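Long-range contact in putative (Helicobacter pylori, PDB 4O8S), which belongs to the nucleotidyltransferase superfamily and probably acts as a nucleotidyltransferase of the AbiEii family: residues N165-S176 with L209-L220. Residues are numbered along the deposited sequence; the frame is centred on the assembly and turned at random.
Sequences NLDLASRLKDFS and LGVMAQLIHKKL
The imidazole of H217 inserts as a knob into the hole formed by L166, A169, S170 and K173, with the methyl of A169 at the ring's edge, near its plane. L166 CD2, the S170 backbone and the K173 amine approach the same ring obliquely; K173, extended throughout, crosses H217 at about a right angle, its NZ 3.7 Å from ND1. This knobs-into-holes packing joins two nearly antiparallel helices (152° between their directions) in the helical C-terminal part of the chain. Their axes approach to 8.4 Å, consistent with small residues, A169, A213 and G210, allowing close approach. A second flat group, the F175 ring, receives L209 CD2 at its edge, while L182 and Y186 of helix 179-192 also touch F175. Along the helices from H217, L172 CD2 packs on A213 CB at 3.7 Å, and L209 CD1 meets both methyls of L172. At the N-terminal end of helix 166-176, L220 CD1 lies 3.6 Å from A169 CB and against the N165 carbonyl. No direct hydrogen bond links the helices. With chi1 at 63°, S176 turns OG back to donate to L172 O (2.8 Å), and one water donates to both S176 OG and G210 O, the latter at 2.7 Å.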
ATOM      1  N   ASN A 165     -15.840   7.526  -0.892  1.00 43.53           N
ATOM      2  CA  ASN A 165     -16.949   8.438  -0.616  1.00 43.95           C
ATOM      3  C   ASN A 165     -16.826   9.684  -1.502  1.00 43.83           C
ATOM      4  O   ASN A 165     -15.903   9.762  -2.330  1.00 41.58           O
ATOM      5  CB  ASN A 165     -17.010   8.797   0.874  1.00 42.42           C
ATOM      6  CG  ASN A 165     -15.715   9.415   1.388  1.00 43.72           C
ATOM      7  OD1 ASN A 165     -15.018  10.149   0.672  1.00 42.63           O
ATOM      8  ND2 ASN A 165     -15.389   9.123   2.646  1.00 48.85           N
ATOM      9  N   LEU A 166     -17.729  10.652  -1.329  1.00 45.42           N
ATOM     10  CA  LEU A 166     -17.708  11.869  -2.150  1.00 45.08           C
ATOM     11  C   LEU A 166     -16.374  12.584  -2.118  1.00 43.46           C
ATOM     12  O   LEU A 166     -15.888  13.051  -3.149  1.00 45.40           O
ATOM     13  CB  LEU A 166     -18.811  12.847  -1.729  1.00 51.97           C
ATOM     14  CG  LEU A 166     -20.162  12.663  -2.428  1.00 56.31           C
ATOM     15  CD1 LEU A 166     -21.242  13.547  -1.803  1.00 58.40           C
ATOM     16  CD2 LEU A 166     -20.021  12.949  -3.913  1.00 53.08           C
ATOM     17  N   ASP A 167     -15.780  12.672  -0.935  1.00 47.09           N
ATOM     18  CA  ASP A 167     -14.528  13.389  -0.788  1.00 46.14           C
ATOM     19  C   ASP A 167     -13.392  12.674  -1.518  1.00 45.95           C
ATOM     20  O   ASP A 167     -12.623  13.297  -2.251  1.00 45.60           O
ATOM     21  CB  ASP A 167     -14.185  13.580   0.695  1.00 48.20           C
ATOM     22  CG  ASP A 167     -12.786  14.159   0.902  1.00 57.32           C
ATOM     23  OD1 ASP A 167     -12.631  15.399   0.769  1.00 58.64           O
ATOM     24  OD2 ASP A 167     -11.841  13.371   1.191  1.00 54.68           O
ATOM     25  N   LEU A 168     -13.282  11.363  -1.316  1.00 39.63           N
ATOM     26  CA  LEU A 168     -12.232  10.581  -1.976  1.00 37.10           C
ATOM     27  C   LEU A 168     -12.424  10.597  -3.493  1.00 37.22           C
ATOM     28  O   LEU A 168     -11.460  10.780  -4.243  1.00 35.62           O
ATOM     29  CB  LEU A 168     -12.236   9.138  -1.464  1.00 34.24           C
ATOM     30  CG  LEU A 168     -11.876   8.942   0.008  1.00 37.21           C
ATOM     31  CD1 LEU A 168     -12.020   7.478   0.389  1.00 37.66           C
ATOM     32  CD2 LEU A 168     -10.454   9.426   0.278  1.00 33.17           C
ATOM     33  N   ALA A 169     -13.672  10.398  -3.931  1.00 38.66           N
ATOM     34  CA  ALA A 169     -14.003  10.394  -5.354  1.00 40.67           C
ATOM     35  C   ALA A 169     -13.697  11.742  -5.983  1.00 42.98           C
ATOM     36  O   ALA A 169     -13.138  11.815  -7.090  1.00 39.68           O
ATOM     37  CB  ALA A 169     -15.466  10.037  -5.571  1.00 40.08           C
ATOM     38  N   SER A 170     -14.055  12.809  -5.276  1.00 42.86           N
ATOM     39  CA  SER A 170     -13.828  14.147  -5.805  1.00 45.22           C
ATOM     40  C   SER A 170     -12.342  14.396  -6.010  1.00 42.86           C
ATOM     41  O   SER A 170     -11.927  14.934  -7.044  1.00 43.23           O
ATOM     42  CB  SER A 170     -14.430  15.213  -4.886  1.00 48.96           C
ATOM     43  OG  SER A 170     -14.147  16.508  -5.394  1.00 55.77           O
ATOM     44  N   ARG A 171     -11.538  13.983  -5.034  1.00 39.97           N
ATOM     45  CA  ARG A 171     -10.091  14.141  -5.130  1.00 39.99           C
ATOM     46  C   ARG A 171      -9.506  13.257  -6.232  1.00 39.33           C
ATOM     47  O   ARG A 171      -8.587  13.667  -6.947  1.00 41.25           O
ATOM     48  CB  ARG A 171      -9.429  13.826  -3.781  1.00 42.56           C
ATOM     49  CG  ARG A 171      -9.886  14.745  -2.631  1.00 43.93           C
ATOM     50  CD  ARG A 171      -9.607  14.119  -1.256  1.00 42.45           C
ATOM     51  NE  ARG A 171      -8.174  13.976  -0.988  1.00 39.66           N
ATOM     52  CZ  ARG A 171      -7.662  13.197  -0.033  1.00 41.44           C
ATOM     53  NH1 ARG A 171      -8.464  12.480   0.752  1.00 40.44           N
ATOM     54  NH2 ARG A 171      -6.346  13.126   0.138  1.00 39.72           N
ATOM     55  N   LEU A 172     -10.039  12.045  -6.374  1.00 35.84           N
ATOM     56  CA  LEU A 172      -9.545  11.116  -7.388  1.00 37.54           C
ATOM     57  C   LEU A 172      -9.823  11.680  -8.775  1.00 39.00           C
ATOM     58  O   LEU A 172      -8.962  11.616  -9.656  1.00 36.15           O
ATOM     59  CB  LEU A 172     -10.214   9.755  -7.245  1.00 33.96           C
ATOM     60  CG  LEU A 172      -9.770   8.687  -8.248  1.00 34.95           C
ATOM     61  CD1 LEU A 172      -8.358   8.202  -7.937  1.00 35.21           C
ATOM     62  CD2 LEU A 172     -10.757   7.529  -8.256  1.00 32.80           C
ATOM     63  N   LYS A 173     -11.024  12.239  -8.944  1.00 46.56           N
ATOM     64  CA  LYS A 173     -11.436  12.915 -10.174  1.00 46.46           C
ATOM     65  C   LYS A 173     -10.507  14.080 -10.487  1.00 48.86           C
ATOM     66  O   LYS A 173     -10.037  14.223 -11.619  1.00 51.08           O
ATOM     67  CB  LYS A 173     -12.885  13.404 -10.042  1.00 48.73           C
ATOM     68  CG  LYS A 173     -13.489  13.995 -11.312  1.00 53.14           C
ATOM     69  CD  LYS A 173     -14.961  14.362 -11.109  1.00 54.64           C
ATOM     70  CE  LYS A 173     -15.520  15.110 -12.321  1.00 62.02           C
ATOM     71  NZ  LYS A 173     -16.986  15.403 -12.208  1.00 64.11           N
ATOM     72  N   ASP A 174     -10.230  14.898  -9.474  1.00 49.95           N
ATOM     73  CA  ASP A 174      -9.331  16.038  -9.612  1.00 52.47           C
ATOM     74  C   ASP A 174      -7.945  15.571 -10.067  1.00 53.19           C
ATOM     75  O   ASP A 174      -7.341  16.150 -10.973  1.00 53.22           O
ATOM     76  CB  ASP A 174      -9.235  16.764  -8.269  1.00 53.81           C
ATOM     77  CG  ASP A 174      -8.923  18.248  -8.413  1.00 60.60           C
ATOM     78  OD1 ASP A 174      -8.152  18.635  -9.326  1.00 62.42           O
ATOM     79  OD2 ASP A 174      -9.449  19.031  -7.591  1.00 63.49           O
ATOM     80  N   PHE A 175      -7.459  14.504  -9.439  1.00 44.07           N
ATOM     81  CA  PHE A 175      -6.138  13.952  -9.739  1.00 42.82           C
ATOM     82  C   PHE A 175      -6.043  13.414 -11.166  1.00 39.21           C
ATOM     83  O   PHE A 175      -4.990  13.494 -11.791  1.00 37.26           O
ATOM     84  CB  PHE A 175      -5.820  12.825  -8.744  1.00 41.55           C
ATOM     85  CG  PHE A 175      -4.671  11.931  -9.159  1.00 39.61           C
ATOM     86  CD1 PHE A 175      -3.362  12.406  -9.163  1.00 39.00           C
ATOM     87  CD2 PHE A 175      -4.900  10.598  -9.511  1.00 38.70           C
ATOM     88  CE1 PHE A 175      -2.288  11.573  -9.529  1.00 35.33           C
ATOM     89  CE2 PHE A 175      -3.837   9.748  -9.878  1.00 37.47           C
ATOM     90  CZ  PHE A 175      -2.525  10.243  -9.890  1.00 35.85           C
ATOM     91  N   SER A 176      -7.140  12.854 -11.671  1.00 45.56           N
ATOM     92  CA  SER A 176      -7.094  12.092 -12.919  1.00 44.87           C
ATOM     93  C   SER A 176      -7.773  12.783 -14.109  1.00 47.21           C
ATOM     94  O   SER A 176      -7.981  12.157 -15.152  1.00 47.27           O
ATOM     95  CB  SER A 176      -7.716  10.710 -12.706  1.00 39.45           C
ATOM     96  OG  SER A 176      -9.091  10.819 -12.369  1.00 38.07           O
ATOM     97  N   LEU A 209      -8.641   5.386 -15.608  1.00 37.56           N
ATOM     98  CA  LEU A 209      -8.828   5.964 -14.272  1.00 35.45           C
ATOM     99  C   LEU A 209      -9.610   7.274 -14.301  1.00 33.15           C
ATOM    100  O   LEU A 209     -10.515   7.473 -13.483  1.00 35.79           O
ATOM    101  CB  LEU A 209      -7.495   6.177 -13.531  1.00 34.79           C
ATOM    102  CG  LEU A 209      -7.687   6.914 -12.189  1.00 33.67           C
ATOM    103  CD1 LEU A 209      -8.595   6.107 -11.255  1.00 30.42           C
ATOM    104  CD2 LEU A 209      -6.354   7.268 -11.508  1.00 34.58           C
ATOM    105  N   GLY A 210      -9.257   8.173 -15.218  1.00 36.02           N
ATOM    106  CA  GLY A 210      -9.958   9.445 -15.329  1.00 37.18           C
ATOM    107  C   GLY A 210     -11.456   9.256 -15.508  1.00 41.76           C
ATOM    108  O   GLY A 210     -12.283   9.929 -14.862  1.00 40.68           O
ATOM    109  N   VAL A 211     -11.813   8.306 -16.367  1.00 39.13           N
ATOM    110  CA  VAL A 211     -13.222   8.036 -16.638  1.00 40.40           C
ATOM    111  C   VAL A 211     -13.923   7.354 -15.464  1.00 39.31           C
ATOM    112  O   VAL A 211     -15.038   7.743 -15.105  1.00 41.67           O
ATOM    113  CB  VAL A 211     -13.392   7.220 -17.938  1.00 41.95           C
ATOM    114  CG1 VAL A 211     -14.844   6.826 -18.147  1.00 40.20           C
ATOM    115  CG2 VAL A 211     -12.880   8.031 -19.121  1.00 41.98           C
HETATM  116  N   MSE A 212     -13.290   6.344 -14.862  1.00 41.00           N
HETATM  117  CA  MSE A 212     -13.874   5.675 -13.690  1.00 40.73           C
HETATM  118  C   MSE A 212     -14.122   6.652 -12.555  1.00 38.26           C
HETATM  119  O   MSE A 212     -15.133   6.558 -11.855  1.00 38.06           O
HETATM  120  CB  MSE A 212     -12.974   4.546 -13.177  1.00 38.03           C
HETATM  121  CG  MSE A 212     -12.876   3.350 -14.118  1.00 41.15           C
HETATM  122 SE   MSE A 212     -11.884   1.829 -13.312  1.00 40.49          SE
HETATM  123  CE  MSE A 212     -10.173   2.695 -13.205  1.00 37.00           C
ATOM    124  N   ALA A 213     -13.193   7.588 -12.367  1.00 36.13           N
ATOM    125  CA  ALA A 213     -13.322   8.550 -11.283  1.00 36.61           C
ATOM    126  C   ALA A 213     -14.545   9.426 -11.521  1.00 39.27           C
ATOM    127  O   ALA A 213     -15.223   9.815 -10.574  1.00 36.93           O
ATOM    128  CB  ALA A 213     -12.075   9.386 -11.168  1.00 34.73           C
ATOM    129  N   GLN A 214     -14.826   9.730 -12.788  1.00 47.81           N
ATOM    130  CA  GLN A 214     -16.017  10.489 -13.142  1.00 48.85           C
ATOM    131  C   GLN A 214     -17.257   9.722 -12.743  1.00 48.22           C
ATOM    132  O   GLN A 214     -18.151  10.272 -12.093  1.00 50.92           O
ATOM    133  CB  GLN A 214     -16.069  10.752 -14.649  1.00 51.54           C
ATOM    134  CG  GLN A 214     -15.024  11.718 -15.159  1.00 54.38           C
ATOM    135  CD  GLN A 214     -15.388  12.286 -16.519  1.00 67.81           C
ATOM    136  OE1 GLN A 214     -16.359  11.849 -17.153  1.00 65.38           O
ATOM    137  NE2 GLN A 214     -14.617  13.272 -16.973  1.00 69.32           N
ATOM    138  N   LEU A 215     -17.304   8.452 -13.144  1.00 41.09           N
ATOM    139  CA  LEU A 215     -18.458   7.593 -12.886  1.00 44.54           C
ATOM    140  C   LEU A 215     -18.729   7.448 -11.404  1.00 44.46           C
ATOM    141  O   LEU A 215     -19.871   7.606 -10.953  1.00 44.50           O
ATOM    142  CB  LEU A 215     -18.246   6.195 -13.469  1.00 41.24           C
ATOM    143  CG  LEU A 215     -18.881   5.891 -14.827  1.00 50.53           C
ATOM    144  CD1 LEU A 215     -18.152   6.648 -15.902  1.00 47.56           C
ATOM    145  CD2 LEU A 215     -18.864   4.396 -15.121  1.00 50.97           C
ATOM    146  N   ILE A 216     -17.676   7.112 -10.659  1.00 39.03           N
ATOM    147  CA  ILE A 216     -17.787   6.905  -9.216  1.00 40.18           C
ATOM    148  C   ILE A 216     -18.324   8.180  -8.570  1.00 39.45           C
ATOM    149  O   ILE A 216     -19.281   8.142  -7.801  1.00 40.98           O
ATOM    150  CB  ILE A 216     -16.419   6.491  -8.607  1.00 40.35           C
ATOM    151  CG1 ILE A 216     -16.017   5.111  -9.146  1.00 37.28           C
ATOM    152  CG2 ILE A 216     -16.476   6.476  -7.074  1.00 36.73           C
ATOM    153  CD1 ILE A 216     -14.537   4.757  -8.977  1.00 33.47           C
ATOM    154  N   HIS A 217     -17.725   9.312  -8.909  1.00 46.11           N
ATOM    155  CA  HIS A 217     -18.185  10.576  -8.372  1.00 51.03           C
ATOM    156  C   HIS A 217     -19.645  10.869  -8.762  1.00 54.25           C
ATOM    157  O   HIS A 217     -20.414  11.396  -7.961  1.00 54.42           O
ATOM    158  CB  HIS A 217     -17.266  11.704  -8.827  1.00 52.48           C
ATOM    159  CG  HIS A 217     -17.631  13.035  -8.249  1.00 59.15           C
ATOM    160  ND1 HIS A 217     -18.221  14.032  -8.997  1.00 60.37           N
ATOM    161  CD2 HIS A 217     -17.508  13.525  -6.992  1.00 59.22           C
ATOM    162  CE1 HIS A 217     -18.435  15.084  -8.225  1.00 63.51           C
ATOM    163  NE2 HIS A 217     -18.015  14.803  -7.004  1.00 62.80           N
ATOM    164  N   LYS A 218     -20.020  10.502  -9.983  1.00 53.83           N
ATOM    165  CA  LYS A 218     -21.366  10.744 -10.496  1.00 53.54           C
ATOM    166  C   LYS A 218     -22.390   9.909  -9.755  1.00 53.84           C
ATOM    167  O   LYS A 218     -23.420  10.424  -9.309  1.00 56.05           O
ATOM    168  CB  LYS A 218     -21.427  10.430 -11.996  1.00 56.96           C
ATOM    169  CG  LYS A 218     -22.802  10.607 -12.648  1.00 61.86           C
ATOM    170  CD  LYS A 218     -22.723  10.303 -14.153  1.00 67.01           C
ATOM    171  CE  LYS A 218     -24.078  10.443 -14.854  1.00 74.87           C
ATOM    172  NZ  LYS A 218     -24.013  10.114 -16.319  1.00 71.31           N
ATOM    173  N   LYS A 219     -22.119   8.614  -9.640  1.00 39.76           N
ATOM    174  CA  LYS A 219     -22.988   7.729  -8.880  1.00 44.57           C
ATOM    175  C   LYS A 219     -23.241   8.257  -7.461  1.00 50.47           C
ATOM    176  O   LYS A 219     -24.386   8.270  -6.995  1.00 49.15           O
ATOM    177  CB  LYS A 219     -22.401   6.319  -8.807  1.00 46.13           C
ATOM    178  CG  LYS A 219     -23.193   5.396  -7.891  1.00 52.96           C
ATOM    179  CD  LYS A 219     -22.441   4.101  -7.562  1.00 60.63           C
ATOM    180  CE  LYS A 219     -22.450   3.116  -8.732  1.00 63.85           C
ATOM    181  NZ  LYS A 219     -22.590   1.683  -8.288  1.00 63.36           N
ATOM    182  N   LEU A 220     -22.170   8.690  -6.791  1.00 43.98           N
ATOM    183  CA  LEU A 220     -22.239   9.156  -5.402  1.00 44.94           C
ATOM    184  C   LEU A 220     -23.100  10.415  -5.279  1.00 49.16           C
ATOM    185  O   LEU A 220     -23.829  10.585  -4.301  1.00 49.22           O
ATOM    186  CB  LEU A 220     -20.828   9.413  -4.844  1.00 40.45           C
ATOM    187  CG  LEU A 220     -19.978   8.154  -4.575  1.00 39.00           C
ATOM    188  CD1 LEU A 220     -18.492   8.475  -4.315  1.00 35.22           C
ATOM    189  CD2 LEU A 220     -20.564   7.366  -3.422  1.00 39.48           C
TER
HETATM  190  O   HOH W   1     -11.253  12.265 -13.994  1.00 45.85           O